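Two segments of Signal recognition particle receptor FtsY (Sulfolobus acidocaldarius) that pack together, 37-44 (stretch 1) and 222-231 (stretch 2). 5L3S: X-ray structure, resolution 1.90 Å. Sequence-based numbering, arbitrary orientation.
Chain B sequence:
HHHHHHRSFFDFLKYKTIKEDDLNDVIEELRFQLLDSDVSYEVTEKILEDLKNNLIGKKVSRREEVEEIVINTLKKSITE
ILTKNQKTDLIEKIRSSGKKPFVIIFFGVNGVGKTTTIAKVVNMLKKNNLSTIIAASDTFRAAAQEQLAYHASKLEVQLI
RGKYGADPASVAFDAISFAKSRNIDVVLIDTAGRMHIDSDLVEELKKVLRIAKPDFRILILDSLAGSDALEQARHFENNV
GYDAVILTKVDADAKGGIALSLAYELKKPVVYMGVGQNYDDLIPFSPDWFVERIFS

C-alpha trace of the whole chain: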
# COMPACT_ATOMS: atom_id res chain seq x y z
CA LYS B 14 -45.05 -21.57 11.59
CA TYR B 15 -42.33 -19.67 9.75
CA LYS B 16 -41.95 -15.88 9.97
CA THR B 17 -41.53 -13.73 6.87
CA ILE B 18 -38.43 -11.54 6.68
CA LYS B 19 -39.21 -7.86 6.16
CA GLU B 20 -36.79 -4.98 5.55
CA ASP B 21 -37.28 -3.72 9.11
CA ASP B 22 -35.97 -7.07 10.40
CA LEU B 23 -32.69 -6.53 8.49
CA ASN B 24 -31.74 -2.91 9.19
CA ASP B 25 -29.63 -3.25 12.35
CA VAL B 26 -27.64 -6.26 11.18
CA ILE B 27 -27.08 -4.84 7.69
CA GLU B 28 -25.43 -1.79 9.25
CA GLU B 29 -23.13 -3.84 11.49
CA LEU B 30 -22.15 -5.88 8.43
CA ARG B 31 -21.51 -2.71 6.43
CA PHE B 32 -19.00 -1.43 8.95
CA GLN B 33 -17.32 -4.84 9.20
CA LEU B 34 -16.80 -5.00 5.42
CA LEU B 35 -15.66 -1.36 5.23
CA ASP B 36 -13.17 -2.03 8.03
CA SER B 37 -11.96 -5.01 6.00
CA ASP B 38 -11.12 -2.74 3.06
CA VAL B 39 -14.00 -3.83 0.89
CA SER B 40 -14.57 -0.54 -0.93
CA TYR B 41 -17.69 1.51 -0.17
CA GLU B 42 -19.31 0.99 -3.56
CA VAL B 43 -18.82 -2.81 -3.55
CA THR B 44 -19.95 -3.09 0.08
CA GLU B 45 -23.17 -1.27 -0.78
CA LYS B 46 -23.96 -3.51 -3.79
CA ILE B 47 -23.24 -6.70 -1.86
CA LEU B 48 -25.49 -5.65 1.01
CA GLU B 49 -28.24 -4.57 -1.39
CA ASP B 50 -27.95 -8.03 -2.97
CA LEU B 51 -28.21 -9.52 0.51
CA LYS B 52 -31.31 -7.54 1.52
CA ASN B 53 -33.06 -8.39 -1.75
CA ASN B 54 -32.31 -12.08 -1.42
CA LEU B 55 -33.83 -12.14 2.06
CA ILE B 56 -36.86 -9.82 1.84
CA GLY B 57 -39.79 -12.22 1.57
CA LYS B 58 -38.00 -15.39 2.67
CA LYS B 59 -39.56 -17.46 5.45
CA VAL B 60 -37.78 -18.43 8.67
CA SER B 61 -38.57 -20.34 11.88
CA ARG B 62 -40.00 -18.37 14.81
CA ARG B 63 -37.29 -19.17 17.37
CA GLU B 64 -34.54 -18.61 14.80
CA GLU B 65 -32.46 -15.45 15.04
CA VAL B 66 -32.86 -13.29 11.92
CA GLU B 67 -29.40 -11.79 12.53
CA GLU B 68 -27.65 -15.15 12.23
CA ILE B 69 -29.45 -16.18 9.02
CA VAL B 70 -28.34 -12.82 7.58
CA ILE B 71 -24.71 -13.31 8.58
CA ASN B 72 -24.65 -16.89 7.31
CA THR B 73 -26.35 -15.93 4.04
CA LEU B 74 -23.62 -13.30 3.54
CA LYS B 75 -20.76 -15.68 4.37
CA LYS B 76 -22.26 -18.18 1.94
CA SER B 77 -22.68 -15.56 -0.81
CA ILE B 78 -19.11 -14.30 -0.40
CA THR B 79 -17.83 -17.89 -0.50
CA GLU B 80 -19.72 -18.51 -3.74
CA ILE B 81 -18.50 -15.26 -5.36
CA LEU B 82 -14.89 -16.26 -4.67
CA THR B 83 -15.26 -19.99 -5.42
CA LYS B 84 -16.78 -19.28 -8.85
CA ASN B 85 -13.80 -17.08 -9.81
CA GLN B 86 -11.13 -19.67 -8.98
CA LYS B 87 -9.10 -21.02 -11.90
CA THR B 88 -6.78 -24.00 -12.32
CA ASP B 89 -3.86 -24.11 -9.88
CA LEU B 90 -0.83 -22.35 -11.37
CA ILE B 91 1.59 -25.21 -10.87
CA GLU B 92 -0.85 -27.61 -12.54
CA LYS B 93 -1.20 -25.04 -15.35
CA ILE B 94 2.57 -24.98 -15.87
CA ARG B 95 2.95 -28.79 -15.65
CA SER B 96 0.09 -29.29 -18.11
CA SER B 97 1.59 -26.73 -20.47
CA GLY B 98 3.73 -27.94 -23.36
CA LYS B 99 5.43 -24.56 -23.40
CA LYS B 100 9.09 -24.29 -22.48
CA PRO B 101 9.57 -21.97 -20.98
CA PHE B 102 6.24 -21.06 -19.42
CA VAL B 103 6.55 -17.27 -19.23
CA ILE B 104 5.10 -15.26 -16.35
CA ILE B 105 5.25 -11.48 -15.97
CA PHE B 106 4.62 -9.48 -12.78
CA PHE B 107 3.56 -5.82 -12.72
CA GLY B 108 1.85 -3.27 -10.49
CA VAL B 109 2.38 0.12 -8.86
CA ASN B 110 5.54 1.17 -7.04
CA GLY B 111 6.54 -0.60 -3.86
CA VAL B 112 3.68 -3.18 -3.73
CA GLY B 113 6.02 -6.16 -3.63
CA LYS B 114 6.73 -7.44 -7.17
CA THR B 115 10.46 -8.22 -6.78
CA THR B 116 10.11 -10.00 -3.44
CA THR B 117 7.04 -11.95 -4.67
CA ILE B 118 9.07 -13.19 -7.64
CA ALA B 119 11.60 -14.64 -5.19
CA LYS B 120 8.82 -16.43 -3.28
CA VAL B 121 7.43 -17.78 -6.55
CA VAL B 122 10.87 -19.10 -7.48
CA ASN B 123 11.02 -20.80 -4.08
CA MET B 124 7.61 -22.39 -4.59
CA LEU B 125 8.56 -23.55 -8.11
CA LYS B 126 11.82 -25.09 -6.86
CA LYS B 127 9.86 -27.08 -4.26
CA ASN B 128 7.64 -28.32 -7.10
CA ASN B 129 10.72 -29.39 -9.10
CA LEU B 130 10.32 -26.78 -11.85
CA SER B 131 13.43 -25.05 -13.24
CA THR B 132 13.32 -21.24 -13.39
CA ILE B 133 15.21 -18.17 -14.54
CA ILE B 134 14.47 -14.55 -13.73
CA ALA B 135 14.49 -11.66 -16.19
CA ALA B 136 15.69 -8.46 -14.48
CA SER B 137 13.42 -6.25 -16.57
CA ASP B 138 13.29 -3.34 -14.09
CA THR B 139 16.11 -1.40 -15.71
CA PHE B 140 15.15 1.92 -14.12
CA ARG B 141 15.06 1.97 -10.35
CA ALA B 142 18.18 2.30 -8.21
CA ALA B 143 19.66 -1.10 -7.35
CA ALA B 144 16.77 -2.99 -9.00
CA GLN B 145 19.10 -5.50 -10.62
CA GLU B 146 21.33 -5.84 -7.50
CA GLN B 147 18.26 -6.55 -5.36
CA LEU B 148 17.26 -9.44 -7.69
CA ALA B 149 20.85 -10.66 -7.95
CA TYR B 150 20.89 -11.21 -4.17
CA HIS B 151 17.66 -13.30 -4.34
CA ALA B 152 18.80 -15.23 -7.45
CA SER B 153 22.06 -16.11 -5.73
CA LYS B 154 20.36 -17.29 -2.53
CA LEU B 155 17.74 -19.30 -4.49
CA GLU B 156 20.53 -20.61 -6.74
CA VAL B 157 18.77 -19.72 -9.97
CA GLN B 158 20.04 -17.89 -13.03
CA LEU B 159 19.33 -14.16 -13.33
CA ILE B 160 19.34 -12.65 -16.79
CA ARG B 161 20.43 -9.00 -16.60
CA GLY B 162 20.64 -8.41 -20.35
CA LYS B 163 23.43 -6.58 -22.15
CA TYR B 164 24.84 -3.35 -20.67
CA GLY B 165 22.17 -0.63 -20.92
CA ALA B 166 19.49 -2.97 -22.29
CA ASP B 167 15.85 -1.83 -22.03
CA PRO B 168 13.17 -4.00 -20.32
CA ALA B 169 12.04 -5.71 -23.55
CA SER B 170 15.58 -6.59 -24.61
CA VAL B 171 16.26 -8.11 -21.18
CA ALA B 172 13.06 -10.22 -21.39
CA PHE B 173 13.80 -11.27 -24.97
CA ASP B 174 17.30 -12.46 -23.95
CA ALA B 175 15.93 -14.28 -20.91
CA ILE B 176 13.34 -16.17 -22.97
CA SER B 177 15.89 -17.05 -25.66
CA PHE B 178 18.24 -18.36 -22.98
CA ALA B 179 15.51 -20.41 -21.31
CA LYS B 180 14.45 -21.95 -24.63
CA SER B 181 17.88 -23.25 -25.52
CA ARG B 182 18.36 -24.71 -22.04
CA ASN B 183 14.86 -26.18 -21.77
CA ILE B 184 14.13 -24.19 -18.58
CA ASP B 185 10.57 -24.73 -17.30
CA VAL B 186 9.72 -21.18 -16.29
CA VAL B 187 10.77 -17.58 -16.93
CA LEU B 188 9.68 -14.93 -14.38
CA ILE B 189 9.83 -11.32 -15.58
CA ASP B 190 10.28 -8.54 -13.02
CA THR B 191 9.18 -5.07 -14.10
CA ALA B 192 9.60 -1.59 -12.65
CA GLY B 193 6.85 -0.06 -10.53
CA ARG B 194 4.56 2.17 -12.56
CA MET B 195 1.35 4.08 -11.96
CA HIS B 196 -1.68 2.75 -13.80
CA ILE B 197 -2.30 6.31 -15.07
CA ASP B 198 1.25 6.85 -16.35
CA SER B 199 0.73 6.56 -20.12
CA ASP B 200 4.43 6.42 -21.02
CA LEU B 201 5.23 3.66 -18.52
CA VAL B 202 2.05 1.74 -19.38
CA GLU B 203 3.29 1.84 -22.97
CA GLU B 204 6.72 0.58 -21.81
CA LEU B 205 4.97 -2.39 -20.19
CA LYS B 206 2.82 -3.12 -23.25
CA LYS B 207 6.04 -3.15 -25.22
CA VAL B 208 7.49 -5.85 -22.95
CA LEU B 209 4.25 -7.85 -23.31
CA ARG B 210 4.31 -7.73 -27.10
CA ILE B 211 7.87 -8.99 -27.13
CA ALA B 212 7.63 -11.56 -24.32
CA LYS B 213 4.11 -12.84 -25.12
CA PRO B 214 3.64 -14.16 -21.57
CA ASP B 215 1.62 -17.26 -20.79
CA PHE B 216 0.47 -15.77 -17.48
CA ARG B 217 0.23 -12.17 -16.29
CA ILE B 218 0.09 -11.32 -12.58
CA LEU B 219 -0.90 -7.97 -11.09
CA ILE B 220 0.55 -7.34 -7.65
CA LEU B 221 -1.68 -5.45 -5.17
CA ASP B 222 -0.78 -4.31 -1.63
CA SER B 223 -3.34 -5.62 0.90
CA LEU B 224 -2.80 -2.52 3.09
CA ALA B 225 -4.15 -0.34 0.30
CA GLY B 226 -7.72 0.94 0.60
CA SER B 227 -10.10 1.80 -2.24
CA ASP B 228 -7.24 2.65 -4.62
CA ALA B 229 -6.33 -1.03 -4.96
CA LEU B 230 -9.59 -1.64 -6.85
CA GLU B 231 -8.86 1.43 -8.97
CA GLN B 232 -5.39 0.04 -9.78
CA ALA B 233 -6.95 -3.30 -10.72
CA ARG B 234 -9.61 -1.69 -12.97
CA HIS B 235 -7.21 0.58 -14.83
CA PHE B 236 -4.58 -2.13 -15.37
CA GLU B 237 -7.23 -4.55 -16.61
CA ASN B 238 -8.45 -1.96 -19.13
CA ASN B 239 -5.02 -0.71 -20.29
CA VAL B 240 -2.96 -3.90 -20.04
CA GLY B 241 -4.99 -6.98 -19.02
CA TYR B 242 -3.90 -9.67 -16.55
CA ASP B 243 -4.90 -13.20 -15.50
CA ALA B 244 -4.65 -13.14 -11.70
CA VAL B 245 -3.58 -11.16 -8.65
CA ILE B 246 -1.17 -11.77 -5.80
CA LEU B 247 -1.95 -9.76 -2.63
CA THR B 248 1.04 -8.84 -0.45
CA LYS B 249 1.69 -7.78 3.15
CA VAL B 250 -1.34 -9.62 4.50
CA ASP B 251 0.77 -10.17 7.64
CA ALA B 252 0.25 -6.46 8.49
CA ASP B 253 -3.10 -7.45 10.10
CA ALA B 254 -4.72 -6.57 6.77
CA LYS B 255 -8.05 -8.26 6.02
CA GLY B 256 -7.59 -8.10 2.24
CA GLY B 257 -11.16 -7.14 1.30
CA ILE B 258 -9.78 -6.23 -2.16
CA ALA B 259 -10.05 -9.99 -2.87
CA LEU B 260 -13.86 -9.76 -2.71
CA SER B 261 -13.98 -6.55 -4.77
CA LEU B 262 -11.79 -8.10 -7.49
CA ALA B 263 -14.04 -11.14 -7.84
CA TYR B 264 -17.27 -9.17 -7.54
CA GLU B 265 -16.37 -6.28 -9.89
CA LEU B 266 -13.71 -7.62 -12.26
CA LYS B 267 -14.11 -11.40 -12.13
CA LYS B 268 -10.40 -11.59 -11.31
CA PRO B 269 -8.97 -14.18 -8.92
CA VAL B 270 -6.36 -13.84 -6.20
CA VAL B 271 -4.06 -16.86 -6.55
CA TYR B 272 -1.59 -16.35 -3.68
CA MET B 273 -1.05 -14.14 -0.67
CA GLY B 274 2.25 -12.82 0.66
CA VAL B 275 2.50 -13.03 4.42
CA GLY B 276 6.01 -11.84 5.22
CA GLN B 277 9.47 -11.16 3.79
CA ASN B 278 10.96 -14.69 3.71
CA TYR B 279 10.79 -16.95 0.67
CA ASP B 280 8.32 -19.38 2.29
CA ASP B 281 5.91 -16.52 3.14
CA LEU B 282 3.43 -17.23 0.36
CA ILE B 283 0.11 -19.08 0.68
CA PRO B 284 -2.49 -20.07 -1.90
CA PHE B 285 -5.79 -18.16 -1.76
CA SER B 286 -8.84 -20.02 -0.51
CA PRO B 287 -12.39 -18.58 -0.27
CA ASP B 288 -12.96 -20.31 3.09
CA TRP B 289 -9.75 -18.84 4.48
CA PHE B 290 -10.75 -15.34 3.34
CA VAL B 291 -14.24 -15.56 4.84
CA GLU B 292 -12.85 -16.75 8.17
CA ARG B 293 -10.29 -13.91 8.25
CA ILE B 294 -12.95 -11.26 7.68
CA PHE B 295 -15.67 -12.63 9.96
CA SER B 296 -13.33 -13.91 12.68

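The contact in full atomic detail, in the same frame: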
# COMPACT_ATOMS: atom_id res chain seq x y z
N SER B 37 -12.75 -3.96 6.62
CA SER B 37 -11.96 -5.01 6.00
C SER B 37 -11.41 -4.58 4.64
O SER B 37 -10.91 -5.41 3.88
CB SER B 37 -12.82 -6.27 5.83
OG SER B 37 -13.16 -6.83 7.09
N ASP B 38 -11.53 -3.29 4.34
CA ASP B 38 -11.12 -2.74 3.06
C ASP B 38 -11.88 -3.31 1.85
O ASP B 38 -11.35 -3.37 0.74
CB ASP B 38 -9.59 -2.85 2.90
CG ASP B 38 -8.85 -1.96 3.89
OD1 ASP B 38 -9.11 -0.74 3.89
OD2 ASP B 38 -8.05 -2.48 4.71
N VAL B 39 -13.13 -3.70 2.05
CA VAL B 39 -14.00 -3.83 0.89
C VAL B 39 -14.48 -2.42 0.60
O VAL B 39 -15.03 -1.76 1.48
CB VAL B 39 -15.21 -4.74 1.18
CG1 VAL B 39 -16.05 -4.88 -0.07
CG2 VAL B 39 -14.74 -6.08 1.69
N SER B 40 -14.26 -1.94 -0.62
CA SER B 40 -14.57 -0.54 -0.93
C SER B 40 -16.04 -0.22 -0.71
O SER B 40 -16.88 -1.12 -0.71
CB SER B 40 -14.17 -0.20 -2.36
OG SER B 40 -15.18 -0.61 -3.27
N TYR B 41 -16.34 1.06 -0.52
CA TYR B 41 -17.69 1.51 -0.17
C TYR B 41 -18.72 1.06 -1.19
O TYR B 41 -19.79 0.54 -0.84
CB TYR B 41 -17.73 3.04 -0.05
CG TYR B 41 -18.99 3.57 0.59
CD1 TYR B 41 -19.01 3.97 1.92
CD2 TYR B 41 -20.18 3.68 -0.15
CE1 TYR B 41 -20.18 4.46 2.50
CE2 TYR B 41 -21.34 4.16 0.43
CZ TYR B 41 -21.34 4.54 1.75
OH TYR B 41 -22.50 5.02 2.31
N GLU B 42 -18.39 1.26 -2.46
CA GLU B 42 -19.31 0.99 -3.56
C GLU B 42 -19.63 -0.52 -3.69
O GLU B 42 -20.76 -0.89 -3.97
CB GLU B 42 -18.73 1.55 -4.87
CG GLU B 42 -18.53 3.08 -4.87
CD GLU B 42 -17.29 3.57 -4.09
OE1 GLU B 42 -16.35 2.78 -3.86
OE2 GLU B 42 -17.28 4.76 -3.70
N VAL B 43 -18.63 -1.36 -3.48
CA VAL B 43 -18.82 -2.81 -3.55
C VAL B 43 -19.58 -3.31 -2.32
O VAL B 43 -20.48 -4.16 -2.43
CB VAL B 43 -17.47 -3.54 -3.69
CG1 VAL B 43 -17.64 -5.05 -3.55
CG2 VAL B 43 -16.84 -3.18 -5.03
N THR B 44 -19.23 -2.79 -1.16
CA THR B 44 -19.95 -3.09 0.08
C THR B 44 -21.44 -2.80 -0.05
O THR B 44 -22.28 -3.62 0.32
CB THR B 44 -19.34 -2.31 1.26
OG1 THR B 44 -18.08 -2.89 1.59
CG2 THR B 44 -20.24 -2.35 2.48
N ASP B 222 -1.13 -4.41 -3.05
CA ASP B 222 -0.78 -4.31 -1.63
C ASP B 222 -2.06 -4.44 -0.80
O ASP B 222 -2.99 -3.64 -0.95
CB ASP B 222 -0.16 -2.92 -1.38
CG ASP B 222 0.50 -2.78 -0.01
OD1 ASP B 222 0.04 -3.42 0.96
OD2 ASP B 222 1.50 -2.02 0.08
N SER B 223 -2.11 -5.42 0.10
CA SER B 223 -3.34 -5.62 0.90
C SER B 223 -3.59 -4.51 1.93
O SER B 223 -4.70 -4.43 2.47
CB SER B 223 -3.35 -6.97 1.59
OG SER B 223 -2.38 -7.03 2.62
N LEU B 224 -2.58 -3.68 2.21
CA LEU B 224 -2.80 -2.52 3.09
C LEU B 224 -3.49 -1.37 2.39
O LEU B 224 -4.00 -0.46 3.03
CB LEU B 224 -1.49 -2.02 3.69
CG LEU B 224 -1.00 -2.76 4.92
CD1 LEU B 224 0.44 -2.34 5.22
CD2 LEU B 224 -1.92 -2.51 6.12
N ALA B 225 -3.53 -1.41 1.06
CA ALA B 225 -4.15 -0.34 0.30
C ALA B 225 -5.67 -0.37 0.43
O ALA B 225 -6.29 -1.43 0.46
CB ALA B 225 -3.73 -0.42 -1.17
N GLY B 226 -6.27 0.82 0.50
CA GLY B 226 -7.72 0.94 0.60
C GLY B 226 -8.36 0.89 -0.78
O GLY B 226 -7.96 0.09 -1.63
N SER B 227 -9.32 1.78 -1.00
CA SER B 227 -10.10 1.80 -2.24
C SER B 227 -9.27 1.95 -3.52
O SER B 227 -9.73 1.58 -4.61
CB SER B 227 -11.16 2.91 -2.18
OG SER B 227 -10.55 4.19 -2.08
N ASP B 228 -8.05 2.48 -3.42
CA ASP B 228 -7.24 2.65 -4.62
C ASP B 228 -6.78 1.34 -5.24
O ASP B 228 -6.45 1.28 -6.42
CB ASP B 228 -6.01 3.54 -4.39
CG ASP B 228 -5.47 4.12 -5.69
OD1 ASP B 228 -6.23 4.85 -6.37
OD2 ASP B 228 -4.30 3.85 -6.05
N ALA B 229 -6.74 0.28 -4.44
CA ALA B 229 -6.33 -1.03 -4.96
C ALA B 229 -7.30 -1.52 -6.06
O ALA B 229 -6.88 -2.07 -7.09
CB ALA B 229 -6.21 -2.04 -3.83
N LEU B 230 -8.59 -1.31 -5.84
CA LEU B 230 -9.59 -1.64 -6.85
C LEU B 230 -9.42 -0.75 -8.08
O LEU B 230 -9.56 -1.21 -9.21
CB LEU B 230 -11.01 -1.55 -6.29
CG LEU B 230 -12.14 -1.91 -7.27
CD1 LEU B 230 -11.98 -3.35 -7.79
CD2 LEU B 230 -13.55 -1.69 -6.68
N GLU B 231 -9.11 0.52 -7.85
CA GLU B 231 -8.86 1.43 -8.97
C GLU B 231 -7.64 1.01 -9.79
O GLU B 231 -7.67 1.04 -11.02
CB GLU B 231 -8.72 2.88 -8.48
CG GLU B 231 -8.59 3.89 -9.61
CD GLU B 231 -9.92 4.20 -10.27
OE1 GLU B 231 -10.97 3.67 -9.81
OE2 GLU B 231 -9.93 4.99 -11.24
O HOH W 1 -5.68 -1.11 5.33
O HOH W 2 -6.98 -5.06 3.28
O HOH W 3 -9.20 -2.43 -0.92

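This is a small, water-mediated contact between two loop-to-helix segments, with no direct hydrogen bond across it: waters link the Asp38 carboxylate to the carbonyls of Ser223 and Leu224, and Ser40 and Val43 meet Ser227 and Leu230 by van der Waals packing. About 224 Å² is buried in all, both sides summed, between residues at least 185 positions apart in sequence. The backbones come near at two points, Asp38 CA to Gly226 CA at 5.6 Å and Ser40 CA to Ser227 CA at 5.2 Å.

Asp38 has the largest area covered by the other stretch. Its CA-to-CB bond points toward stretch 2, and its chi1 is m. The carboxylate faces a row of backbone carbonyls, which as acceptors cannot donate to it; Asp38 OD2 lies 4.5 Å from Ser223 O, and Asp38 CG 4.3 Å from Ala225 O. Water supplies the missing protons. Water 1 donates to Asp38 OD2 (2.8 Å from its O) and to Leu224 O (2.9 Å from its O), while water 2 donates to Asp38 OD2 (3.1 Å from its O) and to Ser223 O (2.5 Å from its O). One carboxylate oxygen thus accepts from two waters, each tied to a different carbonyl. Asp38 OD1 is bonded elsewhere in the structure, and its closest atom in stretch 2 is Gly226 CA, at 3.9 Å. Gly226 has no side chain, and an ideal CB there would lie 4.1 Å from Asp38 OD1.

Water 3 lies between the backbones, its O 2.9 Å from Asp38 O and 2.9 Å from Gly226 O, the second a weak bond; it has more acceptors in reach than protons, so both need not be served at once.

The carbonyls reached by waters 1 and 2 belong to a type I beta turn from Asp222 to Ala225. The turn is closed by Ala225 N donating to Asp222 O at 3.1 Å, and Leu224 N also donates to Asp222 OD1 at 2.9 Å.

The rest of the contact is van der Waals packing. Ser40 occupies the N-cap position of its helix, and Ser40 O accepts from Thr44 N at 2.9 Å and from Thr44 OG1 at 3.1 Å. The CA-to-CB bond of Ser40 points toward stretch 2 and its chi1 is p; Ser40 CB lies 4.3 Å from Ser227 CB and Ser40 OG lies 3.9 Å from Leu230 CD2. The same methyl meets Val43, in the first turn of that helix: Leu230 CD2 is 4.0 Å from Val43 CG2, an apolar contact in which both CA-to-CB bonds point toward the opposing stretch.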